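Local coordinates for glycoside hydrolase, GH17 family (Formosa sp. Hel1_33_131, PDB 6FCG), which probably hydrolyses internal beta-1,3-linkages of the algal polysaccharide laminarin, as an endo-acting enzyme of glycoside hydrolase family 17, at residues G55-K60 with F64-E69; G256-E261 with M274-T279; G390-L395 with N400-T405. All coordinates share one frame; numbering follows the deposited sequence.

Interaction 1 of 3, residues G55-K60 with F64-E69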
ATOM      1  N   GLY A  55     -17.505  32.952  13.147  1.00 16.19           N
ATOM      2  CA  GLY A  55     -17.117  33.660  11.958  1.00 17.59           C
ATOM      3  C   GLY A  55     -18.296  33.631  11.011  1.00 20.22           C
ATOM      4  O   GLY A  55     -19.028  32.628  10.928  1.00 24.23           O
ATOM      5  N   GLY A  56     -18.432  34.688  10.219  1.00 21.51           N
ATOM      6  CA  GLY A  56     -19.593  34.936   9.361  1.00 21.37           C
ATOM      7  C   GLY A  56     -19.277  34.938   7.877  1.00 21.81           C
ATOM      8  O   GLY A  56     -20.132  35.247   7.060  1.00 25.30           O
ATOM      9  N   TYR A  57     -18.045  34.604   7.541  1.00 22.52           N
ATOM     10  CA  TYR A  57     -17.595  34.508   6.165  1.00 21.94           C
ATOM     11  C   TYR A  57     -18.353  33.395   5.482  1.00 22.41           C
ATOM     12  O   TYR A  57     -18.561  32.328   6.074  1.00 24.20           O
ATOM     13  CB  TYR A  57     -16.107  34.189   6.115  1.00 19.94           C
ATOM     14  CG  TYR A  57     -15.191  35.275   6.632  1.00 18.99           C
ATOM     15  CD1 TYR A  57     -14.829  36.357   5.833  1.00 18.82           C
ATOM     16  CD2 TYR A  57     -14.666  35.218   7.918  1.00 18.60           C
ATOM     17  CE1 TYR A  57     -13.959  37.343   6.304  1.00 18.19           C
ATOM     18  CE2 TYR A  57     -13.816  36.201   8.393  1.00 17.90           C
ATOM     19  CZ  TYR A  57     -13.470  37.258   7.589  1.00 17.64           C
ATOM     20  OH  TYR A  57     -12.593  38.196   8.039  1.00 17.32           O
ATOM     21  N   ARG A  58     -18.789  33.676   4.257  1.00 24.48           N
ATOM     22  CA  ARG A  58     -19.644  32.760   3.452  1.00 26.91           C
ATOM     23  C   ARG A  58     -18.990  32.221   2.192  1.00 25.66           C
ATOM     24  O   ARG A  58     -19.551  31.359   1.555  1.00 23.59           O
ATOM     25  CB  ARG A  58     -20.968  33.451   3.086  1.00 28.12           C
ATOM     26  CG  ARG A  58     -21.933  33.577   4.255  1.00 30.15           C
ATOM     27  CD  ARG A  58     -22.826  34.780   4.111  1.00 32.35           C
ATOM     28  NE  ARG A  58     -23.557  35.058   5.357  1.00 34.93           N
ATOM     29  CZ  ARG A  58     -24.857  35.294   5.492  1.00 33.05           C
ATOM     30  NH1 ARG A  58     -25.280  35.553   6.719  1.00 34.44           N
ATOM     31  NH2 ARG A  58     -25.714  35.292   4.479  1.00 32.08           N
ATOM     32  N   LYS A  59     -17.786  32.698   1.869  1.00 28.70           N
ATOM     33  CA  LYS A  59     -17.088  32.324   0.639  1.00 29.82           C
ATOM     34  C   LYS A  59     -15.714  31.763   0.968  1.00 27.53           C
ATOM     35  O   LYS A  59     -15.283  31.773   2.119  1.00 26.10           O
ATOM     36  CB  LYS A  59     -16.926  33.537  -0.271  1.00 33.75           C
ATOM     37  CG  LYS A  59     -18.196  34.332  -0.560  1.00 36.38           C
ATOM     38  CD  LYS A  59     -18.901  33.883  -1.823  1.00 41.61           C
ATOM     39  CE  LYS A  59     -20.083  34.791  -2.092  1.00 46.95           C
ATOM     40  NZ  LYS A  59     -20.937  34.228  -3.172  1.00 53.34           N
ATOM     41  N   LYS A  60     -15.022  31.298  -0.070  1.00 26.64           N
ATOM     42  CA  LYS A  60     -13.747  30.602   0.072  1.00 26.28           C
ATOM     43  C   LYS A  60     -12.533  31.517   0.320  1.00 23.62           C
ATOM     44  O   LYS A  60     -11.399  31.040   0.360  1.00 23.52           O
ATOM     45  CB  LYS A  60     -13.496  29.737  -1.160  1.00 28.45           C
ATOM     46  CG  LYS A  60     -14.547  28.666  -1.427  1.00 32.06           C
ATOM     47  CD  LYS A  60     -14.226  27.959  -2.751  1.00 35.16           C
ATOM     48  CE  LYS A  60     -15.350  27.060  -3.247  1.00 36.94           C
ATOM     49  NZ  LYS A  60     -15.214  25.693  -2.673  1.00 40.23           N
ATOM     50  N   PHE A  64     -13.698  38.330   0.657  1.00 25.66           N
ATOM     51  CA  PHE A  64     -15.132  38.545   0.592  1.00 27.68           C
ATOM     52  C   PHE A  64     -15.699  38.697   2.012  1.00 25.71           C
ATOM     53  O   PHE A  64     -16.207  37.742   2.628  1.00 25.79           O
ATOM     54  CB  PHE A  64     -15.824  37.392  -0.182  1.00 31.64           C
ATOM     55  CG  PHE A  64     -15.334  37.214  -1.620  1.00 33.46           C
ATOM     56  CD1 PHE A  64     -15.712  38.109  -2.622  1.00 33.34           C
ATOM     57  CD2 PHE A  64     -14.505  36.120  -1.970  1.00 35.44           C
ATOM     58  CE1 PHE A  64     -15.276  37.933  -3.929  1.00 34.32           C
ATOM     59  CE2 PHE A  64     -14.065  35.942  -3.271  1.00 34.37           C
ATOM     60  CZ  PHE A  64     -14.458  36.847  -4.253  1.00 35.87           C
ATOM     61  N   GLN A  65     -15.597  39.914   2.531  1.00 24.56           N
ATOM     62  CA  GLN A  65     -16.133  40.257   3.861  1.00 25.35           C
ATOM     63  C   GLN A  65     -17.653  40.191   3.881  1.00 24.48           C
ATOM     64  O   GLN A  65     -18.290  40.706   2.975  1.00 26.79           O
ATOM     65  CB  GLN A  65     -15.722  41.676   4.276  1.00 25.31           C
ATOM     66  CG  GLN A  65     -14.247  41.807   4.650  1.00 25.02           C
ATOM     67  CD  GLN A  65     -13.906  41.066   5.938  1.00 26.71           C
ATOM     68  OE1 GLN A  65     -14.734  40.947   6.844  1.00 25.71           O
ATOM     69  NE2 GLN A  65     -12.693  40.528   6.012  1.00 28.04           N
ATOM     70  N   PRO A  66     -18.233  39.542   4.890  1.00 22.59           N
ATOM     71  CA  PRO A  66     -19.671  39.612   4.954  1.00 23.11           C
ATOM     72  C   PRO A  66     -20.130  41.040   5.299  1.00 24.30           C
ATOM     73  O   PRO A  66     -19.425  41.783   5.972  1.00 23.30           O
ATOM     74  CB  PRO A  66     -20.009  38.632   6.074  1.00 22.72           C
ATOM     75  CG  PRO A  66     -18.845  38.726   6.995  1.00 22.74           C
ATOM     76  CD  PRO A  66     -17.655  38.951   6.104  1.00 22.70           C
ATOM     77  N   SER A  67     -21.298  41.409   4.805  1.00 25.88           N
ATOM     78  CA  SER A  67     -21.898  42.714   5.101  1.00 26.31           C
ATOM     79  C   SER A  67     -22.507  42.729   6.510  1.00 26.18           C
ATOM     80  O   SER A  67     -22.787  41.680   7.091  1.00 26.12           O
ATOM     81  CB  SER A  67     -22.985  43.036   4.057  1.00 25.23           C
ATOM     82  OG  SER A  67     -24.134  42.225   4.248  1.00 24.27           O
ATOM     83  N   ILE A  68     -22.755  43.925   7.012  1.00 26.48           N
ATOM     84  CA  ILE A  68     -23.467  44.112   8.271  1.00 28.76           C
ATOM     85  C   ILE A  68     -24.852  43.439   8.231  1.00 28.85           C
ATOM     86  O   ILE A  68     -25.235  42.811   9.211  1.00 27.94           O
ATOM     87  CB  ILE A  68     -23.530  45.630   8.661  1.00 30.59           C
ATOM     88  CG1 ILE A  68     -22.142  46.097   9.132  1.00 31.58           C
ATOM     89  CG2 ILE A  68     -24.521  45.898   9.780  1.00 30.43           C
ATOM     90  CD1 ILE A  68     -21.757  47.473   8.643  1.00 34.59           C
ATOM     91  N   GLU A  69     -25.555  43.539   7.101  1.00 30.92           N
ATOM     92  CA  GLU A  69     -26.871  42.899   6.886  1.00 35.57           C
ATOM     93  C   GLU A  69     -26.704  41.356   7.079  1.00 32.66           C
ATOM     94  O   GLU A  69     -27.469  40.717   7.839  1.00 31.51           O
ATOM     95  CB  GLU A  69     -27.500  43.353   5.442  1.00 39.87           C
ATOM     96  CG  GLU A  69     -28.003  44.829   5.409  1.00 50.52           C
ATOM     97  CD  GLU A  69     -26.987  45.882   4.913  1.00 60.67           C
ATOM     98  OE1 GLU A  69     -25.809  45.845   5.360  1.00 60.94           O
ATOM     99  OE2 GLU A  69     -27.386  46.794   4.121  1.00 70.62           O
TER

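Interaction 2 of 3, residues G256-E261 with M274-T279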
ATOM      1  N   GLY A 256     -11.684   4.204  19.844  1.00 23.48           N
ATOM      2  CA  GLY A 256     -11.997   2.957  19.201  1.00 25.82           C
ATOM      3  C   GLY A 256     -13.153   2.220  19.832  1.00 29.22           C
ATOM      4  O   GLY A 256     -13.861   2.744  20.692  1.00 27.68           O
ATOM      5  N   VAL A 257     -13.371   1.011  19.324  1.00 34.71           N
ATOM      6  CA  VAL A 257     -14.246   0.018  19.949  1.00 37.53           C
ATOM      7  C   VAL A 257     -13.285  -1.037  20.471  1.00 36.33           C
ATOM      8  O   VAL A 257     -12.528  -1.630  19.685  1.00 37.28           O
ATOM      9  CB  VAL A 257     -15.231  -0.571  18.925  1.00 38.47           C
ATOM     10  CG1 VAL A 257     -16.146  -1.585  19.578  1.00 39.52           C
ATOM     11  CG2 VAL A 257     -16.064   0.540  18.314  1.00 38.98           C
ATOM     12  N   PHE A 258     -13.292  -1.238  21.792  1.00 37.00           N
ATOM     13  CA  PHE A 258     -12.271  -2.056  22.490  1.00 37.76           C
ATOM     14  C   PHE A 258     -12.888  -3.315  23.086  1.00 36.91           C
ATOM     15  O   PHE A 258     -13.973  -3.275  23.691  1.00 38.50           O
ATOM     16  CB  PHE A 258     -11.590  -1.253  23.613  1.00 37.61           C
ATOM     17  CG  PHE A 258     -10.769  -0.057  23.136  1.00 35.91           C
ATOM     18  CD1 PHE A 258      -9.412  -0.195  22.844  1.00 36.43           C
ATOM     19  CD2 PHE A 258     -11.348   1.198  23.017  1.00 32.88           C
ATOM     20  CE1 PHE A 258      -8.656   0.895  22.426  1.00 36.89           C
ATOM     21  CE2 PHE A 258     -10.608   2.277  22.597  1.00 32.84           C
ATOM     22  CZ  PHE A 258      -9.253   2.132  22.306  1.00 35.04           C
ATOM     23  N   GLY A 259     -12.199  -4.435  22.896  1.00 40.05           N
ATOM     24  CA  GLY A 259     -12.584  -5.748  23.449  1.00 42.93           C
ATOM     25  C   GLY A 259     -14.059  -6.131  23.383  1.00 42.76           C
ATOM     26  O   GLY A 259     -14.659  -6.130  22.306  1.00 44.77           O
ATOM     27  N   ASP A 260     -14.621  -6.428  24.554  1.00 46.88           N
ATOM     28  CA  ASP A 260     -16.007  -6.875  24.714  1.00 52.30           C
ATOM     29  C   ASP A 260     -17.054  -5.965  24.107  1.00 50.79           C
ATOM     30  O   ASP A 260     -18.176  -6.418  23.877  1.00 51.19           O
ATOM     31  CB  ASP A 260     -16.341  -7.066  26.207  1.00 60.68           C
ATOM     32  CG  ASP A 260     -15.835  -8.402  26.752  1.00 68.83           C
ATOM     33  OD1 ASP A 260     -16.056  -9.446  26.098  1.00 69.86           O
ATOM     34  OD2 ASP A 260     -15.213  -8.407  27.838  1.00 76.41           O
ATOM     35  N   GLU A 261     -16.700  -4.695  23.866  1.00 51.02           N
ATOM     36  CA  GLU A 261     -17.599  -3.715  23.229  1.00 51.04           C
ATOM     37  C   GLU A 261     -18.132  -4.144  21.852  1.00 51.33           C
ATOM     38  O   GLU A 261     -19.235  -3.745  21.479  1.00 52.59           O
ATOM     39  CB  GLU A 261     -16.934  -2.333  23.133  1.00 50.93           C
ATOM     40  CG  GLU A 261     -16.814  -1.604  24.469  1.00 49.57           C
ATOM     41  CD  GLU A 261     -15.766  -0.503  24.484  1.00 49.49           C
ATOM     42  OE1 GLU A 261     -15.359   0.014  23.404  1.00 60.18           O
ATOM     43  OE2 GLU A 261     -15.319  -0.149  25.595  1.00 47.44           O
ATOM     44  N   MET A 274     -17.601   7.840  22.110  1.00 27.98           N
ATOM     45  CA  MET A 274     -17.749   9.267  22.235  1.00 29.21           C
ATOM     46  C   MET A 274     -17.626   9.755  23.680  1.00 30.56           C
ATOM     47  O   MET A 274     -17.093  10.847  23.911  1.00 32.02           O
ATOM     48  CB  MET A 274     -19.059   9.755  21.611  1.00 29.34           C
ATOM     49  CG  MET A 274     -19.086   9.698  20.088  1.00 31.05           C
ATOM     50  SD  MET A 274     -17.615  10.362  19.283  1.00 32.34           S
ATOM     51  CE  MET A 274     -17.801  12.091  19.701  1.00 30.98           C
ATOM     52  N   ASN A 275     -18.081   8.968  24.644  1.00 30.75           N
ATOM     53  CA  ASN A 275     -17.823   9.301  26.031  1.00 32.01           C
ATOM     54  C   ASN A 275     -16.333   9.355  26.364  1.00 31.20           C
ATOM     55  O   ASN A 275     -15.889  10.218  27.112  1.00 32.55           O
ATOM     56  CB  ASN A 275     -18.537   8.357  26.987  1.00 34.71           C
ATOM     57  CG  ASN A 275     -18.465   8.861  28.417  1.00 37.97           C
ATOM     58  OD1 ASN A 275     -19.263   9.708  28.824  1.00 43.39           O
ATOM     59  ND2 ASN A 275     -17.502   8.358  29.187  1.00 38.18           N
ATOM     60  N   ARG A 276     -15.550   8.444  25.805  1.00 31.15           N
ATOM     61  CA  ARG A 276     -14.104   8.501  26.000  1.00 32.31           C
ATOM     62  C   ARG A 276     -13.501   9.813  25.449  1.00 30.77           C
ATOM     63  O   ARG A 276     -12.536  10.333  26.021  1.00 32.83           O
ATOM     64  CB  ARG A 276     -13.397   7.268  25.401  1.00 35.87           C
ATOM     65  CG  ARG A 276     -13.296   6.063  26.337  1.00 36.38           C
ATOM     66  CD  ARG A 276     -12.412   4.965  25.730  1.00 37.80           C
ATOM     67  NE  ARG A 276     -13.054   4.341  24.567  1.00 38.19           N
ATOM     68  CZ  ARG A 276     -13.858   3.273  24.595  1.00 38.82           C
ATOM     69  NH1 ARG A 276     -14.136   2.642  25.729  1.00 39.61           N
ATOM     70  NH2 ARG A 276     -14.407   2.819  23.468  1.00 39.96           N
ATOM     71  N   ALA A 277     -14.042  10.300  24.335  1.00 26.87           N
ATOM     72  CA  ALA A 277     -13.605  11.538  23.725  1.00 25.85           C
ATOM     73  C   ALA A 277     -13.885  12.727  24.625  1.00 26.54           C
ATOM     74  O   ALA A 277     -13.057  13.645  24.749  1.00 26.00           O
ATOM     75  CB  ALA A 277     -14.290  11.726  22.375  1.00 25.94           C
ATOM     76  N   LYS A 278     -15.069  12.741  25.222  1.00 26.25           N
ATOM     77  CA  LYS A 278     -15.420  13.773  26.193  1.00 27.83           C
ATOM     78  C   LYS A 278     -14.467  13.732  27.382  1.00 28.48           C
ATOM     79  O   LYS A 278     -13.901  14.731  27.774  1.00 27.30           O
ATOM     80  CB  LYS A 278     -16.851  13.587  26.666  1.00 30.85           C
ATOM     81  CG  LYS A 278     -17.257  14.411  27.875  1.00 32.80           C
ATOM     82  CD  LYS A 278     -17.977  13.516  28.865  1.00 37.79           C
ATOM     83  CE  LYS A 278     -18.680  14.371  29.902  1.00 45.14           C
ATOM     84  NZ  LYS A 278     -19.276  13.582  31.013  1.00 48.71           N
ATOM     85  N   THR A 279     -14.276  12.560  27.939  1.00 29.90           N
ATOM     86  CA  THR A 279     -13.404  12.395  29.089  1.00 30.93           C
ATOM     87  C   THR A 279     -11.973  12.821  28.833  1.00 30.42           C
ATOM     88  O   THR A 279     -11.285  13.344  29.729  1.00 31.82           O
ATOM     89  CB  THR A 279     -13.485  10.889  29.454  1.00 32.09           C
ATOM     90  OG1 THR A 279     -14.592  10.690  30.337  1.00 32.82           O
ATOM     91  CG2 THR A 279     -12.212  10.380  30.048  1.00 32.07           C
TER

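Interaction 3 of 3, residues G390-L395 with N400-T405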
ATOM      1  N   GLY A 390     -39.513  25.138  16.275  1.00 36.07           N
ATOM      2  CA  GLY A 390     -39.813  26.431  15.675  1.00 35.13           C
ATOM      3  C   GLY A 390     -38.900  27.587  16.079  1.00 35.04           C
ATOM      4  O   GLY A 390     -39.163  28.734  15.722  1.00 38.26           O
ATOM      5  N   VAL A 391     -37.798  27.286  16.760  1.00 32.94           N
ATOM      6  CA  VAL A 391     -36.863  28.293  17.261  1.00 31.61           C
ATOM      7  C   VAL A 391     -36.340  29.247  16.168  1.00 30.29           C
ATOM      8  O   VAL A 391     -36.118  30.423  16.448  1.00 28.57           O
ATOM      9  CB  VAL A 391     -35.685  27.610  18.022  1.00 34.29           C
ATOM     10  CG1 VAL A 391     -34.559  28.583  18.385  1.00 34.38           C
ATOM     11  CG2 VAL A 391     -36.204  26.965  19.303  1.00 33.51           C
ATOM     12  N   PHE A 392     -36.160  28.753  14.938  1.00 29.62           N
ATOM     13  CA  PHE A 392     -35.625  29.572  13.846  1.00 28.44           C
ATOM     14  C   PHE A 392     -36.681  30.029  12.871  1.00 28.73           C
ATOM     15  O   PHE A 392     -36.374  30.507  11.798  1.00 27.20           O
ATOM     16  CB  PHE A 392     -34.546  28.822  13.067  1.00 26.81           C
ATOM     17  CG  PHE A 392     -33.461  28.274  13.924  1.00 26.40           C
ATOM     18  CD1 PHE A 392     -32.543  29.117  14.529  1.00 27.40           C
ATOM     19  CD2 PHE A 392     -33.364  26.919  14.163  1.00 26.41           C
ATOM     20  CE1 PHE A 392     -31.548  28.604  15.357  1.00 25.96           C
ATOM     21  CE2 PHE A 392     -32.371  26.404  14.992  1.00 24.84           C
ATOM     22  CZ  PHE A 392     -31.470  27.245  15.588  1.00 24.08           C
ATOM     23  N   GLU A 393     -37.939  29.910  13.231  1.00 30.10           N
ATOM     24  CA  GLU A 393     -39.001  30.268  12.302  1.00 31.46           C
ATOM     25  C   GLU A 393     -39.012  31.793  11.958  1.00 29.63           C
ATOM     26  O   GLU A 393     -38.838  32.659  12.827  1.00 29.31           O
ATOM     27  CB  GLU A 393     -40.276  29.677  12.859  1.00 35.68           C
ATOM     28  CG  GLU A 393     -41.491  29.898  11.979  1.00 41.32           C
ATOM     29  CD  GLU A 393     -42.154  28.631  11.516  1.00 42.80           C
ATOM     30  OE1 GLU A 393     -42.434  27.737  12.336  1.00 46.79           O
ATOM     31  OE2 GLU A 393     -42.430  28.564  10.310  1.00 45.25           O
ATOM     32  N   GLY A 394     -39.105  32.098  10.664  1.00 28.33           N
ATOM     33  CA  GLY A 394     -39.038  33.475  10.175  1.00 27.53           C
ATOM     34  C   GLY A 394     -37.628  33.993   9.917  1.00 27.16           C
ATOM     35  O   GLY A 394     -37.471  35.099   9.369  1.00 27.62           O
ATOM     36  N   LEU A 395     -36.611  33.221  10.317  1.00 23.51           N
ATOM     37  CA  LEU A 395     -35.214  33.612  10.164  1.00 21.69           C
ATOM     38  C   LEU A 395     -34.649  33.022   8.914  1.00 22.26           C
ATOM     39  O   LEU A 395     -35.061  31.961   8.457  1.00 24.23           O
ATOM     40  CB  LEU A 395     -34.410  33.160  11.381  1.00 20.84           C
ATOM     41  CG  LEU A 395     -34.715  33.912  12.706  1.00 19.91           C
ATOM     42  CD1 LEU A 395     -33.756  33.346  13.753  1.00 19.95           C
ATOM     43  CD2 LEU A 395     -34.680  35.439  12.676  1.00 18.41           C
ATOM     44  N   ASN A 400     -32.150  31.813   2.464  1.00 32.92           N
ATOM     45  CA  ASN A 400     -32.662  30.466   2.797  1.00 32.86           C
ATOM     46  C   ASN A 400     -33.274  30.354   4.187  1.00 33.86           C
ATOM     47  O   ASN A 400     -32.707  30.879   5.149  1.00 38.99           O
ATOM     48  CB  ASN A 400     -31.547  29.440   2.684  1.00 30.68           C
ATOM     49  CG  ASN A 400     -30.843  29.527   1.356  1.00 29.19           C
ATOM     50  OD1 ASN A 400     -31.470  29.745   0.336  1.00 29.22           O
ATOM     51  ND2 ASN A 400     -29.538  29.368   1.361  1.00 29.04           N
ATOM     52  N   PRO A 401     -34.415  29.637   4.311  1.00 33.59           N
ATOM     53  CA  PRO A 401     -34.896  29.345   5.670  1.00 33.41           C
ATOM     54  C   PRO A 401     -34.030  28.283   6.343  1.00 34.58           C
ATOM     55  O   PRO A 401     -33.303  27.552   5.660  1.00 34.03           O
ATOM     56  CB  PRO A 401     -36.325  28.834   5.460  1.00 31.73           C
ATOM     57  CG  PRO A 401     -36.551  28.831   3.985  1.00 32.28           C
ATOM     58  CD  PRO A 401     -35.258  29.014   3.284  1.00 31.14           C
ATOM     59  N   ILE A 402     -34.116  28.208   7.669  1.00 33.98           N
ATOM     60  CA  ILE A 402     -33.325  27.260   8.419  1.00 33.60           C
ATOM     61  C   ILE A 402     -33.994  25.895   8.365  1.00 35.07           C
ATOM     62  O   ILE A 402     -34.922  25.596   9.105  1.00 34.66           O
ATOM     63  CB  ILE A 402     -33.065  27.711   9.861  1.00 34.82           C
ATOM     64  CG1 ILE A 402     -32.509  29.138   9.896  1.00 35.85           C
ATOM     65  CG2 ILE A 402     -32.089  26.771  10.545  1.00 34.63           C
ATOM     66  CD1 ILE A 402     -31.337  29.414   8.977  1.00 38.18           C
ATOM     67  N   THR A 403     -33.433  25.062   7.500  1.00 37.38           N
ATOM     68  CA  THR A 403     -33.914  23.730   7.169  1.00 35.78           C
ATOM     69  C   THR A 403     -33.024  22.683   7.831  1.00 35.64           C
ATOM     70  O   THR A 403     -31.866  22.949   8.143  1.00 38.67           O
ATOM     71  CB  THR A 403     -33.909  23.628   5.642  1.00 36.16           C
ATOM     72  OG1 THR A 403     -35.147  24.150   5.215  1.00 38.16           O
ATOM     73  CG2 THR A 403     -33.766  22.229   5.089  1.00 39.60           C
ATOM     74  N   LYS A 404     -33.578  21.505   8.085  1.00 33.68           N
ATOM     75  CA  LYS A 404     -32.794  20.364   8.552  1.00 29.55           C
ATOM     76  C   LYS A 404     -31.958  19.759   7.433  1.00 27.33           C
ATOM     77  O   LYS A 404     -32.429  19.633   6.311  1.00 28.01           O
ATOM     78  CB  LYS A 404     -33.723  19.320   9.139  1.00 31.65           C
ATOM     79  CG  LYS A 404     -34.152  19.621  10.573  1.00 33.63           C
ATOM     80  CD  LYS A 404     -35.638  19.434  10.860  1.00 36.19           C
ATOM     81  CE  LYS A 404     -36.178  18.083  10.437  1.00 39.54           C
ATOM     82  NZ  LYS A 404     -37.510  17.782  11.024  1.00 41.38           N
ATOM     83  N   THR A 405     -30.704  19.398   7.736  1.00 26.29           N
ATOM     84  CA  THR A 405     -29.860  18.578   6.821  1.00 25.64           C
ATOM     85  C   THR A 405     -30.508  17.218   6.676  1.00 25.13           C
ATOM     86  O   THR A 405     -31.276  16.834   7.557  1.00 23.79           O
ATOM     87  CB  THR A 405     -28.408  18.349   7.344  1.00 25.48           C
ATOM     88  OG1 THR A 405     -28.448  17.813   8.667  1.00 24.34           O
ATOM     89  CG2 THR A 405     -27.585  19.656   7.347  1.00 25.99           C
TER

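Interaction 1 of 3, residues G55-K60 with F64-E69
The phenol ring of Tyr57 is met at its edge by the 64-69 segment: Gln65 NE2 lies in the ring plane near the hydroxyl, and Phe64 O comes up to the same border at CD1, 3.8 Å away. Elsewhere around this ring, His95 stacks against it and Trp357 packs edge-to-face. The amide of Gln65 stands 72° from the ring, and its NE2 donates to Tyr57 OH over 3.1 Å, with the hydroxyl tilted out of the amide plane. Although CB of Gln65 points away from the 55-60 segment, the chain bends at chi2 (-68°), folding the amide back to run alongside the tyrosine. Pro66 CD touches Tyr57 CD1 at 3.8 Å, while its CB lies 3.5 Å from Gly56 O, so the pyrrolidine fills the angle between the tyrosine ring and the glycine backbone. Further out, at the exposed margin, Lys59 CG lies against Phe64 CB at 3.9 Å, and the lysine chain then leads off. Arg58 turns to Glu73 and Asp74 of helix 68-80. Ser67 caps that helix, and Glu70 returns a bond to Ser67 N, a capping box. This is the loop joining the first beta-strand, 50-53, to the first helix of a TIM barrel; loops following the parallel strands line the substrate cleft in this family, consistent with the aromatic cluster here.

Interaction 2 of 3, residues G256-E261 with M274-T279
Arg276 reaches across to Glu261 with the two terminal nitrogens of its guanidinium, end-on: NH1 bonds Glu261 OE2 at 3.0 Å, and NH2 bonds Glu261 OE1, also at 3.0 Å. Carboxylate and guanidinium are nearly coplanar (8° apart), and both oxygens are met on their syn sides, the usual geometry of a bidentate salt bridge. NH2 has a second acceptor, Gly256 O at 2.8 Å, which lies somewhat out of the guanidinium plane. NE makes only a weak bond to Phe254 O, so all three nitrogens have an acceptor. On the glutamate side, OE1 also accepts from Phe258 N over 2.9 Å in an almost straight bond (178°), and this donor approaches from the opposite face of the carboxylate to Arg276 NH2. The carboxylate is thereby fixed to its own turn, which Glu261 N closes by bonding Phe258 O. Phe258 turns an edge, not a face, to the arginine: CD2 sits 3.4 Å above the guanidinium plane, ring and guanidinium being almost perpendicular. The bend at chi3 (-69°) brings the guanidinium round to these partners. A leucine in place of Arg276 would probably leave the Glu261 carboxylate without its countercharge and Gly256 O without this donor. Arg276 thus ties helix 266-294 to the residues flanking the short strand 257-258, which pairs in parallel with 422-423; Met274 packs on helix 326-342, while Asn275 and Thr279 touch Asp131 of the second subunit.

Interaction 3 of 3, residues G390-L395 with N400-T405
Phe392 and Ile402 meet at their beta carbons, and the phenylalanine can be followed outward from there. Its CB lies 3.7 Å from Ile402 CB and 3.8 Å from Ile402 CG1, close to both the branch point and the longer arm of the isoleucine. At the next atom the partner changes to the methyl branch: Phe392 CG is 3.9 Å from Ile402 CG2, and CD2 approaches the same methyl at 3.8 Å. That methyl stands anti to the backbone N of Ile402, while CG1 lies anti to the carbonyl carbon (chi1 -51°), which sets one arm against the root of the ring and the other against Phe392 CB. Over one face of the ring sits Val391 CG1, 4.2 Å above its centre. The side chain also touches Ile77 of helix 68-80 and Leu386 and Val387 of helix 384-388, with Phe373 packed edge-to-face. Leu395 adds mainly backbone: its O lies 3.8 Å from Pro401 CA, while its side chain packs on Lys76 and Ala80 of helix 68-80. Two overlapping turns give the 390-395 segment its course, type I from Gly390 to Glu393 and type II from Phe392 to Leu395, the latter with Gly394 at its third position. Between the two segments the chain turns back through a short, weakly bonded antiparallel pairing of 396-397 with 400-401. No hydrogen bond or salt bridge joins the two segments, so the contact rests on van der Waals packing and the burial of hydrocarbon, with shape rather than charge setting the fit.

Along the chain the three contacts follow in series, each closing before the next opens. Interactions 1 and 3 are neighbours, with centres about 19 Å apart and nearest atoms about 8 Å apart; they share helix 68-80, whose start is capped within 64-69 and whose later residues carry Phe392 and Leu395. The first barrel helix is thus met both by its own preceding loop and by the turns that follow helix 384-388. Interaction 2 is remote, its centre about 38 Å from that of interaction 1, across the chain's centre, and about 34 Å from that of interaction 3. It belongs to helix 266-294 and the peripheral strand pair, beside the second subunit.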